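Long-range contacts in polyketide biosynthesis 3-hydroxy-3-methylglutaryl-ACP synthase PksG (Bacillus subtilis, PDB 4YXT), which catalyses the aldol condensation of acetyl-AcpK with a carrier-bound beta-ketothioester polyketide intermediate during synthesis of the antibiotic bacillaene: residues A[5-10]-A[174-179]; A[74-79]-A[122-127]; A[15-20]-A[39-44]; A[291-296]-A[355-360]; A[188-193]-A[233-238]. The protein carries 1 engineered substitution. One frame throughout, in Å; residues are numbered along the deposited sequence.

Contact 1: residues A[5-10]-A[174-179]; sequences GIEAMN and AVLVGE
Segments 5-10 and 174-179 pair antiparallel, and a classic beta bulge interrupts the register: E7 and A8 both face L176. E7 N donates to L176 O, and L176 N to A8 O at 3.0 Å, so the N-H and C=O of L176 are bonded to two successive residues of the facing strand. Beyond the bulge, N10 and A174 exchange N-H...O bonds both ways; at the other end G178 N reaches G5 O, while the return bond from G5 N is weak. I6, M9, V175 and V177 share one face. There V175 straddles its neighbours: CG1, anti to the backbone N (chi1 174°), lies 3.6 Å from I6 CG1, whereas CG2 meets M9 CE at 3.8 Å. M9 manages this with CG in the crowded position between N and the carbonyl carbon (chi1 81°) and a bend at chi3 that brings CE alongside V175 CG2. The extended side chain of E7 runs across G178, its OE2 3.3 Å from G178 CA, a close passage made over the bare CA. OE1 passes L176 CD2 at 3.8 Å and forms a salt bridge with K137, while OE2 accepts from N180 N. Both strands are inner members of the large mixed sheet, flanked by strands 137-145 and 184-195. Helices 116-130 and 301-312 cover the I6-V175 face, and helix 51-64 packs on N10 and A174 from the other.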
# COMPACT_ATOMS: atom_id res chain seq x y z
N GLY A 5 -8.63 8.46 -16.15
CA GLY A 5 -7.23 8.20 -16.36
C GLY A 5 -6.41 9.42 -16.14
O GLY A 5 -6.71 10.22 -15.27
N ILE A 6 -5.37 9.57 -16.95
CA ILE A 6 -4.33 10.56 -16.67
C ILE A 6 -4.69 11.93 -17.28
O ILE A 6 -4.83 12.06 -18.47
CB ILE A 6 -2.93 10.06 -17.15
CG1 ILE A 6 -2.59 8.69 -16.56
CG2 ILE A 6 -1.87 11.08 -16.88
CD1 ILE A 6 -1.26 8.10 -17.01
N GLU A 7 -4.77 12.95 -16.43
CA GLU A 7 -4.88 14.35 -16.85
C GLU A 7 -3.51 14.98 -17.00
O GLU A 7 -3.28 15.82 -17.85
CB GLU A 7 -5.72 15.15 -15.83
CG GLU A 7 -7.11 14.55 -15.70
CD GLU A 7 -8.05 15.38 -14.86
OE1 GLU A 7 -7.58 16.19 -14.04
OE2 GLU A 7 -9.26 15.22 -15.00
N ALA A 8 -2.55 14.54 -16.21
CA ALA A 8 -1.26 15.16 -16.31
C ALA A 8 -0.26 14.21 -15.64
O ALA A 8 -0.65 13.48 -14.75
CB ALA A 8 -1.30 16.51 -15.62
N MET A 9 0.99 14.19 -16.10
CA MET A 9 2.03 13.38 -15.43
C MET A 9 3.41 13.97 -15.65
O MET A 9 3.67 14.54 -16.69
CB MET A 9 1.98 11.89 -15.85
CG MET A 9 2.64 11.54 -17.17
SD MET A 9 2.31 9.82 -17.67
CE MET A 9 3.25 8.92 -16.45
N ASN A 10 4.28 13.84 -14.65
CA ASN A 10 5.57 14.47 -14.65
C ASN A 10 6.64 13.62 -13.99
O ASN A 10 6.39 12.92 -13.05
CB ASN A 10 5.55 15.83 -13.97
CG ASN A 10 6.87 16.57 -14.14
OD1 ASN A 10 7.44 16.55 -15.22
ND2 ASN A 10 7.39 17.12 -13.12
N ALA A 174 4.86 11.36 -11.09
CA ALA A 174 3.67 11.74 -10.40
C ALA A 174 2.62 11.78 -11.46
O ALA A 174 2.85 12.29 -12.56
CB ALA A 174 3.85 13.11 -9.76
N VAL A 175 1.46 11.21 -11.17
CA VAL A 175 0.40 11.06 -12.12
C VAL A 175 -0.89 11.58 -11.45
O VAL A 175 -1.31 11.04 -10.43
CB VAL A 175 0.19 9.56 -12.46
CG1 VAL A 175 -1.02 9.35 -13.36
CG2 VAL A 175 1.40 8.89 -13.13
N LEU A 176 -1.52 12.59 -12.07
CA LEU A 176 -2.81 13.13 -11.70
C LEU A 176 -3.92 12.45 -12.44
O LEU A 176 -3.92 12.45 -13.64
CB LEU A 176 -2.87 14.62 -12.05
CG LEU A 176 -4.10 15.39 -11.54
CD1 LEU A 176 -4.07 15.64 -10.04
CD2 LEU A 176 -4.19 16.70 -12.31
N VAL A 177 -4.88 11.90 -11.72
CA VAL A 177 -5.88 11.03 -12.26
C VAL A 177 -7.22 11.72 -12.01
O VAL A 177 -7.49 12.27 -10.90
CB VAL A 177 -5.83 9.63 -11.60
CG1 VAL A 177 -6.89 8.71 -12.13
CG2 VAL A 177 -4.44 8.99 -11.76
N GLY A 178 -8.05 11.73 -13.04
CA GLY A 178 -9.26 12.53 -13.02
C GLY A 178 -10.29 12.18 -14.06
O GLY A 178 -10.14 11.20 -14.81
N GLU A 179 -11.34 13.00 -14.11
CA GLU A 179 -12.45 12.73 -15.01
C GLU A 179 -12.26 13.29 -16.42
O GLU A 179 -13.01 12.95 -17.29
CB GLU A 179 -13.75 13.20 -14.35
CG GLU A 179 -14.01 12.59 -12.97
CD GLU A 179 -15.25 13.17 -12.31
OE1 GLU A 179 -15.81 14.12 -12.91
OE2 GLU A 179 -15.67 12.70 -11.23

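Contact 2: residues A[74-79]-A[122-127]; sequences IELLIT and QMAVNF
L76 lays its CD2 methyl against helix 116-130 between two residues one turn apart, 3.9 Å from A124 CA and 3.9 Å from F127 CB. Its CG is anti to the backbone N (chi1 179°), which carries the branch from strand 74-80 toward the helix. F127 comes the other way, also with CG anti to N (chi1 169°), so the two side chains pass one another head to tail. The same CD2 approaches the ring obliquely, 4.1 Å from F127 CG. At the far end of that ring E75 lies at the rim: OE1 is near the ring plane, 4.2 Å from F127 CZ. I78, two residues on from L76 along the strand, adds a looser touch, CD1 to M123 CB at 4.3 Å, before the M123 chain leads away. Helix and strand run nearly antiparallel, with axes 9.9 Å apart at an angle of 170°, placing helix 116-130 against a face of the large mixed sheet of this thiolase-like protein. F108 of strand 106-111 flanks L76 and I78, while A138 of strand 137-145 touches L76 and A124. The second subunit also reaches the helix, its F108 against M123 and its N126 against F127. No hydrogen bond joins the two segments, so apolar side chains carry the contact, which rests on shape and burial. The one charge, on E75, is met instead by S133 and by R234 and Y193 of the second subunit, which probably favours its ionised form although it is buried beside a ring.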
# COMPACT_ATOMS: atom_id res chain seq x y z
N ILE A 74 -8.06 17.29 -5.32
CA ILE A 74 -7.25 16.10 -5.09
C ILE A 74 -7.74 15.52 -3.76
O ILE A 74 -7.50 16.12 -2.71
CB ILE A 74 -5.72 16.27 -4.82
CG1 ILE A 74 -4.98 17.19 -5.80
CG2 ILE A 74 -5.06 14.89 -4.83
CD1 ILE A 74 -5.20 16.93 -7.24
N GLU A 75 -8.41 14.38 -3.80
CA GLU A 75 -8.83 13.72 -2.56
C GLU A 75 -8.26 12.32 -2.25
O GLU A 75 -8.67 11.71 -1.29
CB GLU A 75 -10.31 13.61 -2.63
CG GLU A 75 -10.92 14.93 -2.30
CD GLU A 75 -12.37 14.91 -2.60
OE1 GLU A 75 -13.01 13.85 -2.41
OE2 GLU A 75 -12.82 15.95 -3.08
N LEU A 76 -7.35 11.82 -3.09
CA LEU A 76 -6.63 10.58 -2.87
C LEU A 76 -5.19 10.84 -3.19
O LEU A 76 -4.88 11.24 -4.29
CB LEU A 76 -7.20 9.49 -3.80
CG LEU A 76 -6.62 8.09 -3.80
CD1 LEU A 76 -6.69 7.43 -2.44
CD2 LEU A 76 -7.41 7.23 -4.78
N LEU A 77 -4.29 10.66 -2.22
CA LEU A 77 -2.90 10.71 -2.50
C LEU A 77 -2.30 9.33 -2.19
O LEU A 77 -2.42 8.84 -1.07
CB LEU A 77 -2.23 11.81 -1.64
CG LEU A 77 -0.68 11.74 -1.69
CD1 LEU A 77 -0.11 11.91 -3.07
CD2 LEU A 77 -0.03 12.73 -0.77
N ILE A 78 -1.68 8.70 -3.17
CA ILE A 78 -1.16 7.33 -3.00
C ILE A 78 0.28 7.39 -3.40
O ILE A 78 0.57 7.77 -4.53
CB ILE A 78 -1.87 6.29 -3.89
CG1 ILE A 78 -3.36 6.14 -3.51
CG2 ILE A 78 -1.18 4.91 -3.84
CD1 ILE A 78 -4.12 5.21 -4.45
N THR A 79 1.18 6.99 -2.50
CA THR A 79 2.57 6.91 -2.83
C THR A 79 2.91 5.44 -3.02
O THR A 79 2.54 4.59 -2.22
CB THR A 79 3.47 7.66 -1.81
OG1 THR A 79 3.12 9.04 -1.81
CG2 THR A 79 4.92 7.67 -2.27
N GLN A 122 -4.33 1.98 -10.77
CA GLN A 122 -5.60 1.26 -10.90
C GLN A 122 -6.59 1.58 -9.79
O GLN A 122 -7.82 1.70 -10.03
CB GLN A 122 -5.43 -0.25 -10.99
CG GLN A 122 -4.85 -0.68 -12.28
CD GLN A 122 -5.57 -0.18 -13.52
OE1 GLN A 122 -6.75 0.21 -13.49
NE2 GLN A 122 -4.85 -0.20 -14.65
N MET A 123 -6.08 1.77 -8.60
CA MET A 123 -6.95 2.02 -7.51
C MET A 123 -7.47 3.45 -7.68
O MET A 123 -8.61 3.69 -7.39
CB MET A 123 -6.27 1.85 -6.15
CG MET A 123 -5.81 0.44 -5.85
SD MET A 123 -7.07 -0.86 -5.76
CE MET A 123 -6.77 -1.70 -7.32
N ALA A 124 -6.66 4.36 -8.23
CA ALA A 124 -7.06 5.73 -8.38
C ALA A 124 -8.12 5.81 -9.50
O ALA A 124 -9.07 6.53 -9.35
CB ALA A 124 -5.91 6.60 -8.75
N VAL A 125 -7.97 4.99 -10.55
CA VAL A 125 -8.97 4.88 -11.60
C VAL A 125 -10.33 4.42 -11.07
O VAL A 125 -11.38 4.99 -11.42
CB VAL A 125 -8.51 3.98 -12.76
CG1 VAL A 125 -9.66 3.76 -13.74
CG2 VAL A 125 -7.33 4.59 -13.50
N ASN A 126 -10.33 3.38 -10.24
CA ASN A 126 -11.58 2.92 -9.62
C ASN A 126 -12.21 3.93 -8.65
O ASN A 126 -13.40 3.96 -8.49
CB ASN A 126 -11.43 1.56 -8.96
CG ASN A 126 -10.98 0.49 -9.95
OD1 ASN A 126 -11.12 0.65 -11.16
ND2 ASN A 126 -10.40 -0.60 -9.43
N PHE A 127 -11.41 4.75 -8.00
CA PHE A 127 -11.97 5.82 -7.20
C PHE A 127 -12.77 6.73 -8.17
O PHE A 127 -13.93 7.03 -7.90
CB PHE A 127 -10.89 6.55 -6.39
CG PHE A 127 -11.33 7.84 -5.72
CD1 PHE A 127 -12.33 7.86 -4.74
CD2 PHE A 127 -10.79 9.06 -6.10
CE1 PHE A 127 -12.72 9.06 -4.12
CE2 PHE A 127 -11.20 10.26 -5.49
CZ PHE A 127 -12.16 10.25 -4.49

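Contact 3: residues A[15-20]-A[39-44]; sequences TAYLDV and MKEKAV
Y17 holds CG in the crowded position between backbone N and carbonyl carbon (chi1 73°), as does K42, whereas E41 sets CG anti to its carbonyl carbon (chi1 -54°). These settings make the E41 and Y17 side chains cross obliquely: E41 CG and CB lie 3.8 Å from Y17 CD1, and OE2 comes to 3.4 Å from Y17 CE1, with carboxylate and ring planes 59° apart. The other oxygen, OE1, is held by R293 and R359. K42 runs extended alongside L18, and V20 crosses it at about a right angle, V20 CG2 resting 3.6 Å from K42 CG. The apolar stem of K42 carries its NZ to E165 O and Y367 OH. L18 CB also meets V44 CG2 at 4.1 Å. Beneath the side chains the strands are antiparallel. L18 and K42 form a hydrogen-bonded pair, L18 N donating to K42 O at 2.8 Å nearly along the C=O axis and K42 N returning a longer bond. V44 N to A16 O and V20 N to K40 O extend the pairing at either end, both donors sitting above the carbonyl plane. D19 occupies the N-cap position of helix 20-27, so the strand passes directly into that helix. Strand 16-19 is the middle of a small three-stranded sheet, with 41-43 on one edge and 360-361 on the other; helix 364-370 packs on L18, and helix 291-294 on A43.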
# COMPACT_ATOMS: atom_id res chain seq x y z
N THR A 15 18.65 15.16 -9.53
CA THR A 15 19.34 16.41 -9.70
C THR A 15 20.78 16.10 -10.16
O THR A 15 21.53 17.00 -10.52
CB THR A 15 19.37 17.16 -8.36
OG1 THR A 15 19.95 16.32 -7.40
CG2 THR A 15 18.01 17.44 -7.86
N ALA A 16 21.17 14.83 -10.16
CA ALA A 16 22.53 14.43 -10.53
C ALA A 16 22.46 13.13 -11.29
O ALA A 16 21.61 12.29 -11.00
CB ALA A 16 23.40 14.27 -9.30
N TYR A 17 23.34 12.96 -12.27
CA TYR A 17 23.42 11.69 -12.98
C TYR A 17 24.83 11.21 -13.12
O TYR A 17 25.76 11.93 -12.74
CB TYR A 17 22.76 11.74 -14.33
CG TYR A 17 23.50 12.51 -15.38
CD1 TYR A 17 24.18 11.84 -16.39
CD2 TYR A 17 23.52 13.92 -15.38
CE1 TYR A 17 24.86 12.53 -17.38
CE2 TYR A 17 24.21 14.63 -16.36
CZ TYR A 17 24.88 13.91 -17.36
OH TYR A 17 25.57 14.54 -18.34
N LEU A 18 24.96 9.96 -13.58
CA LEU A 18 26.26 9.38 -13.92
C LEU A 18 26.25 8.91 -15.35
O LEU A 18 25.25 8.37 -15.84
CB LEU A 18 26.62 8.21 -13.00
CG LEU A 18 28.06 7.73 -13.14
CD1 LEU A 18 29.01 8.66 -12.37
CD2 LEU A 18 28.18 6.29 -12.68
N ASP A 19 27.34 9.13 -16.06
CA ASP A 19 27.45 8.54 -17.38
C ASP A 19 27.85 7.08 -17.21
O ASP A 19 28.89 6.75 -16.67
CB ASP A 19 28.44 9.28 -18.27
CG ASP A 19 28.47 8.72 -19.69
OD1 ASP A 19 27.40 8.37 -20.25
OD2 ASP A 19 29.56 8.66 -20.24
N VAL A 20 26.99 6.20 -17.65
CA VAL A 20 27.11 4.79 -17.36
C VAL A 20 28.05 4.06 -18.35
O VAL A 20 28.51 2.96 -18.05
CB VAL A 20 25.68 4.19 -17.24
CG1 VAL A 20 25.56 2.80 -17.76
CG2 VAL A 20 25.27 4.26 -15.78
N MET A 39 21.76 1.12 -21.99
CA MET A 39 21.60 2.18 -20.99
C MET A 39 22.68 3.25 -21.17
O MET A 39 23.73 2.96 -21.68
CB MET A 39 21.62 1.56 -19.60
CG MET A 39 20.42 0.63 -19.35
SD MET A 39 18.76 1.34 -19.66
CE MET A 39 18.20 1.53 -17.96
N LYS A 40 22.41 4.50 -20.79
CA LYS A 40 23.39 5.58 -21.00
C LYS A 40 23.63 6.40 -19.78
O LYS A 40 24.73 6.79 -19.53
CB LYS A 40 22.98 6.53 -22.14
CG LYS A 40 22.44 5.85 -23.39
CD LYS A 40 21.58 6.79 -24.21
CE LYS A 40 22.43 7.71 -25.09
NZ LYS A 40 21.55 8.50 -26.04
N GLU A 41 22.58 6.69 -19.02
CA GLU A 41 22.76 7.45 -17.83
C GLU A 41 21.92 6.83 -16.75
O GLU A 41 20.94 6.18 -17.02
CB GLU A 41 22.34 8.92 -18.05
CG GLU A 41 23.02 9.61 -19.23
CD GLU A 41 22.28 10.84 -19.71
OE1 GLU A 41 21.02 10.84 -19.73
OE2 GLU A 41 22.93 11.83 -20.10
N LYS A 42 22.34 6.99 -15.52
CA LYS A 42 21.47 6.71 -14.39
C LYS A 42 21.45 7.95 -13.51
O LYS A 42 22.50 8.57 -13.29
CB LYS A 42 21.96 5.49 -13.63
CG LYS A 42 23.36 5.58 -13.00
CD LYS A 42 23.62 4.27 -12.27
CE LYS A 42 24.72 4.41 -11.23
NZ LYS A 42 24.65 3.26 -10.28
N ALA A 43 20.26 8.33 -13.03
CA ALA A 43 20.14 9.28 -11.95
C ALA A 43 20.77 8.72 -10.69
O ALA A 43 20.71 7.52 -10.46
CB ALA A 43 18.67 9.57 -11.69
N VAL A 44 21.36 9.58 -9.87
CA VAL A 44 21.94 9.17 -8.58
C VAL A 44 21.39 10.10 -7.46
O VAL A 44 21.64 11.32 -7.46
CB VAL A 44 23.48 9.16 -8.60
CG1 VAL A 44 24.06 8.58 -7.30
CG2 VAL A 44 24.01 8.39 -9.81

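Contact 4: residues A[291-296]-A[355-360]; sequences CQRVGN and HLDRRY
This is a polar contact between two helix ends, in which arginines reach across from helix 291-294 and from just beyond helix 352-357, beside the small sheet of strands 41-43, 16-19 and 360-361. R293 bends at chi3 (62°) and presents its guanidinium end-on to D357, NH1 and NH2 both 3.0 Å from OD1. That oxygen lies near the guanidinium plane; NH2 bonds to the anti lone pair of D357 OD1, while NH1 meets it from above the carboxylate plane. One face of the guanidinium rests on L356 CB, which is 3.8 Å from R293 CZ. R359 reaches back across the contact, also bent at chi3: its NH1, 3.1 Å from R293 O, and NH2 both donate to this single carbonyl, in the guanidinium plane but above the carbonyl plane. R359 NE bonds L356 O at 3.0 Å, and L356 CD2 sits over the centre of one guanidinium face, so L356 helps fix both arginines. Its CD2 also touches V294 CG2. Water 1 takes hydrogens from R293 NH2 and R359 NH2 and gives one to L356 O. The R359 grip falls at the C-terminal end of helix 291-294, where G295 leaves helical geometry with positive phi. The two NH2 groups stand only 4.1 Å apart; E41, salt-bridged to R293 NE and R359 NH2, together with D357 and the shared water, probably offsets the repulsion and keeps both arginines charged.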
# COMPACT_ATOMS: atom_id res chain seq x y z
N CYS A 291 13.90 6.22 -20.10
CA CYS A 291 14.37 5.12 -19.29
C CYS A 291 15.87 4.97 -19.39
O CYS A 291 16.52 4.75 -18.39
CB CYS A 291 13.64 3.82 -19.71
SG CYS A 291 11.87 3.92 -19.31
N GLN A 292 16.41 5.14 -20.59
CA GLN A 292 17.84 5.08 -20.79
C GLN A 292 18.62 6.18 -20.11
O GLN A 292 19.83 6.08 -20.06
CB GLN A 292 18.16 5.26 -22.26
CG GLN A 292 17.68 4.14 -23.15
CD GLN A 292 18.27 4.30 -24.52
OE1 GLN A 292 19.44 3.97 -24.73
NE2 GLN A 292 17.51 4.87 -25.44
N ARG A 293 17.97 7.23 -19.64
CA ARG A 293 18.67 8.36 -19.06
C ARG A 293 18.52 8.44 -17.56
O ARG A 293 19.31 9.11 -16.87
CB ARG A 293 18.23 9.64 -19.74
CG ARG A 293 18.44 9.67 -21.24
CD ARG A 293 18.00 11.00 -21.89
NE ARG A 293 18.81 12.06 -21.32
CZ ARG A 293 18.63 13.35 -21.49
NH1 ARG A 293 17.61 13.82 -22.20
NH2 ARG A 293 19.46 14.16 -20.87
N VAL A 294 17.56 7.68 -17.03
CA VAL A 294 17.34 7.62 -15.58
C VAL A 294 17.75 6.31 -14.87
O VAL A 294 18.21 6.28 -13.72
CB VAL A 294 15.85 7.95 -15.31
CG1 VAL A 294 15.64 8.27 -13.84
CG2 VAL A 294 15.47 9.19 -16.10
N GLY A 295 17.60 5.20 -15.57
CA GLY A 295 17.85 3.91 -14.97
C GLY A 295 16.55 3.20 -14.63
O GLY A 295 15.50 3.63 -15.03
N ASN A 296 16.67 2.06 -13.97
CA ASN A 296 15.56 1.34 -13.42
C ASN A 296 15.06 2.10 -12.20
O ASN A 296 15.75 2.20 -11.17
CB ASN A 296 15.96 -0.09 -13.00
CG ASN A 296 14.83 -0.83 -12.28
OD1 ASN A 296 13.63 -0.55 -12.47
ND2 ASN A 296 15.22 -1.76 -11.43
N HIS A 355 14.23 19.04 -18.50
CA HIS A 355 14.69 18.79 -17.14
C HIS A 355 15.85 17.77 -17.06
O HIS A 355 16.83 17.95 -16.33
CB HIS A 355 13.52 18.36 -16.26
CG HIS A 355 13.95 17.52 -15.11
ND1 HIS A 355 13.54 16.21 -14.95
CD2 HIS A 355 14.81 17.77 -14.11
CE1 HIS A 355 14.13 15.70 -13.88
NE2 HIS A 355 14.92 16.62 -13.36
N LEU A 356 15.73 16.66 -17.79
CA LEU A 356 16.78 15.65 -17.76
C LEU A 356 18.12 16.23 -18.30
O LEU A 356 19.22 15.92 -17.77
CB LEU A 356 16.37 14.45 -18.59
CG LEU A 356 15.15 13.64 -18.09
CD1 LEU A 356 14.75 12.59 -19.09
CD2 LEU A 356 15.43 13.01 -16.77
N ASP A 357 18.03 17.05 -19.35
CA ASP A 357 19.24 17.75 -19.81
C ASP A 357 19.95 18.62 -18.73
O ASP A 357 21.13 18.88 -18.88
CB ASP A 357 18.97 18.64 -21.02
CG ASP A 357 18.38 17.90 -22.19
OD1 ASP A 357 18.61 16.67 -22.35
OD2 ASP A 357 17.64 18.56 -22.95
N ARG A 358 19.25 19.08 -17.67
CA ARG A 358 19.88 20.03 -16.72
C ARG A 358 20.44 19.42 -15.48
O ARG A 358 20.81 20.15 -14.56
CB ARG A 358 18.95 21.17 -16.30
CG ARG A 358 17.86 21.48 -17.31
CD ARG A 358 17.68 22.96 -17.61
NE ARG A 358 17.36 23.17 -19.02
CZ ARG A 358 16.96 24.33 -19.55
NH1 ARG A 358 16.80 25.41 -18.79
NH2 ARG A 358 16.71 24.41 -20.85
N ARG A 359 20.53 18.10 -15.41
CA ARG A 359 21.06 17.49 -14.20
C ARG A 359 22.55 17.60 -14.18
O ARG A 359 23.19 17.69 -15.25
CB ARG A 359 20.65 16.01 -14.08
CG ARG A 359 19.16 15.76 -14.08
CD ARG A 359 18.84 14.28 -14.24
NE ARG A 359 19.22 13.81 -15.58
CZ ARG A 359 19.21 12.54 -15.98
NH1 ARG A 359 18.80 11.57 -15.14
NH2 ARG A 359 19.61 12.23 -17.24
N TYR A 360 23.11 17.56 -12.98
CA TYR A 360 24.54 17.66 -12.76
C TYR A 360 25.22 16.33 -12.94
O TYR A 360 24.85 15.34 -12.30
CB TYR A 360 24.78 18.12 -11.34
CG TYR A 360 26.22 18.38 -10.96
CD1 TYR A 360 26.78 19.64 -11.11
CD2 TYR A 360 26.99 17.39 -10.39
CE1 TYR A 360 28.08 19.90 -10.72
CE2 TYR A 360 28.28 17.63 -10.00
CZ TYR A 360 28.83 18.88 -10.18
OH TYR A 360 30.14 19.12 -9.78
O HOH W 1 21.03 13.87 -18.95

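Contact 5: residues A[188-193]-A[233-238]; sequences PGANGY and KRVPGA
The contact belongs to the subunit interface, where R234 at the end of helix 213-234 and Y193 of strand 184-195 jointly receive E75 and S133 of the second subunit. R234 places CG anti to its carbonyl carbon (chi1 -74°) and runs extended from CG to NE, so the stem passes over the strand with CD 3.1 Å from N191 O. The side chains of R234 and Y193 cross at about a right angle, with ring and guanidinium planes inclined at 59°. The tyrosine oxygen approaches the guanidinium, OH being 3.5 Å from R234 NH1 without a hydrogen bond between them. Both polar ends turn outward instead: R234 NH2 makes a salt bridge to E75 of the second subunit, NH1 bonds S133 there, and Y193 OH bonds the same E75. Water 2, at the edge of the guanidinium in its plane, accepts from R234 NH1 at 2.8 Å and donates to G189 O. It thus ties the arginine to the corner at P188 and G189 in this strand of the central thiolase-like sheet, where G189 has positive phi and A190 is the centre of an inverse gamma turn. V235, the first residue to leave the helix, begins a type II beta turn closed by A238 N to V235 O at 2.9 Å. With CG1 anti to the backbone N, V235 directs CG2 onto A190, 3.8 Å from its CB, and Y231 of helix 213-234 also packs against A190.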
# COMPACT_ATOMS: atom_id res chain seq x y z
N PRO A 188 -11.81 0.92 -19.82
CA PRO A 188 -12.25 0.38 -18.53
C PRO A 188 -12.55 -1.10 -18.58
O PRO A 188 -13.36 -1.54 -19.42
CB PRO A 188 -13.53 1.17 -18.19
CG PRO A 188 -13.94 1.86 -19.46
CD PRO A 188 -12.79 1.86 -20.42
N GLY A 189 -11.92 -1.84 -17.66
CA GLY A 189 -12.08 -3.30 -17.52
C GLY A 189 -11.19 -4.09 -18.47
O GLY A 189 -11.17 -5.31 -18.43
N ALA A 190 -10.48 -3.38 -19.33
CA ALA A 190 -9.53 -3.94 -20.29
C ALA A 190 -8.18 -4.14 -19.58
O ALA A 190 -7.25 -3.30 -19.71
CB ALA A 190 -9.38 -3.00 -21.47
N ASN A 191 -8.13 -5.21 -18.80
CA ASN A 191 -7.06 -5.45 -17.79
C ASN A 191 -6.83 -6.95 -17.67
O ASN A 191 -7.77 -7.69 -17.40
CB ASN A 191 -7.50 -4.94 -16.37
CG ASN A 191 -7.81 -3.46 -16.36
OD1 ASN A 191 -6.98 -2.63 -16.04
ND2 ASN A 191 -9.02 -3.13 -16.78
N GLY A 192 -5.59 -7.39 -17.85
CA GLY A 192 -5.22 -8.74 -17.56
C GLY A 192 -4.16 -8.69 -16.49
O GLY A 192 -3.01 -8.34 -16.78
N TYR A 193 -4.55 -9.02 -15.26
CA TYR A 193 -3.60 -9.03 -14.13
C TYR A 193 -3.30 -10.47 -13.75
O TYR A 193 -4.12 -11.36 -13.93
CB TYR A 193 -4.16 -8.23 -12.92
CG TYR A 193 -5.70 -8.20 -12.74
CD1 TYR A 193 -6.43 -7.04 -13.01
CD2 TYR A 193 -6.43 -9.33 -12.30
CE1 TYR A 193 -7.82 -6.99 -12.86
CE2 TYR A 193 -7.82 -9.27 -12.13
CZ TYR A 193 -8.52 -8.07 -12.39
OH TYR A 193 -9.94 -7.98 -12.25
N LYS A 233 -8.77 -12.53 -23.08
CA LYS A 233 -9.96 -13.23 -22.64
C LYS A 233 -11.06 -12.24 -22.27
O LYS A 233 -12.20 -12.55 -22.45
CB LYS A 233 -9.66 -14.21 -21.51
CG LYS A 233 -8.62 -15.24 -21.92
CD LYS A 233 -8.51 -16.39 -20.92
CE LYS A 233 -7.55 -17.44 -21.45
NZ LYS A 233 -7.97 -18.81 -21.05
N ARG A 234 -10.69 -11.03 -21.83
CA ARG A 234 -11.65 -9.99 -21.49
C ARG A 234 -11.99 -9.03 -22.64
O ARG A 234 -13.01 -8.37 -22.60
CB ARG A 234 -11.11 -9.20 -20.30
CG ARG A 234 -11.21 -9.98 -18.99
CD ARG A 234 -10.27 -9.42 -17.92
NE ARG A 234 -10.25 -10.22 -16.72
CZ ARG A 234 -10.83 -9.92 -15.55
NH1 ARG A 234 -11.49 -8.80 -15.31
NH2 ARG A 234 -10.70 -10.79 -14.57
N VAL A 235 -11.13 -8.95 -23.66
CA VAL A 235 -11.25 -7.95 -24.70
C VAL A 235 -11.23 -8.66 -26.08
O VAL A 235 -10.20 -8.72 -26.78
CB VAL A 235 -10.13 -6.89 -24.60
CG1 VAL A 235 -10.33 -5.85 -25.69
CG2 VAL A 235 -10.10 -6.26 -23.21
N PRO A 236 -12.40 -9.19 -26.47
CA PRO A 236 -12.42 -10.06 -27.63
C PRO A 236 -12.00 -9.25 -28.81
O PRO A 236 -12.36 -8.07 -28.91
CB PRO A 236 -13.89 -10.47 -27.73
CG PRO A 236 -14.65 -9.34 -27.10
CD PRO A 236 -13.76 -8.88 -25.98
N GLY A 237 -11.18 -9.86 -29.66
CA GLY A 237 -10.63 -9.21 -30.82
C GLY A 237 -9.26 -8.63 -30.55
O GLY A 237 -8.63 -8.12 -31.47
N ALA A 238 -8.77 -8.72 -29.30
CA ALA A 238 -7.54 -8.00 -28.97
C ALA A 238 -6.38 -8.60 -29.73
O ALA A 238 -6.16 -9.80 -29.66
CB ALA A 238 -7.29 -8.01 -27.47
O HOH W 2 -12.57 -6.64 -16.80

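From the N terminus, segment 5-10 opens the loop that contact 1 closes at 174-179. Nested inside it lie contact 3, a short loop returning at 39-44, and then contact 2, which brings helix 116-130 back onto strand 74-80; these two follow in series. Contact 5 comes next, linking strand 184-195 to the end of helix 213-234, and contact 4 closes last. None cross. Contacts 1, 2 and 5 reach the large sheet; contacts 1 and 2 touch through L176 and I74, and contacts 2 and 5 both meet the second subunit. Contacts 3 and 4, centres about 6 Å apart, join the N- and C-terminal family regions through Y17-Y360 and A43-V294 backbone pairs.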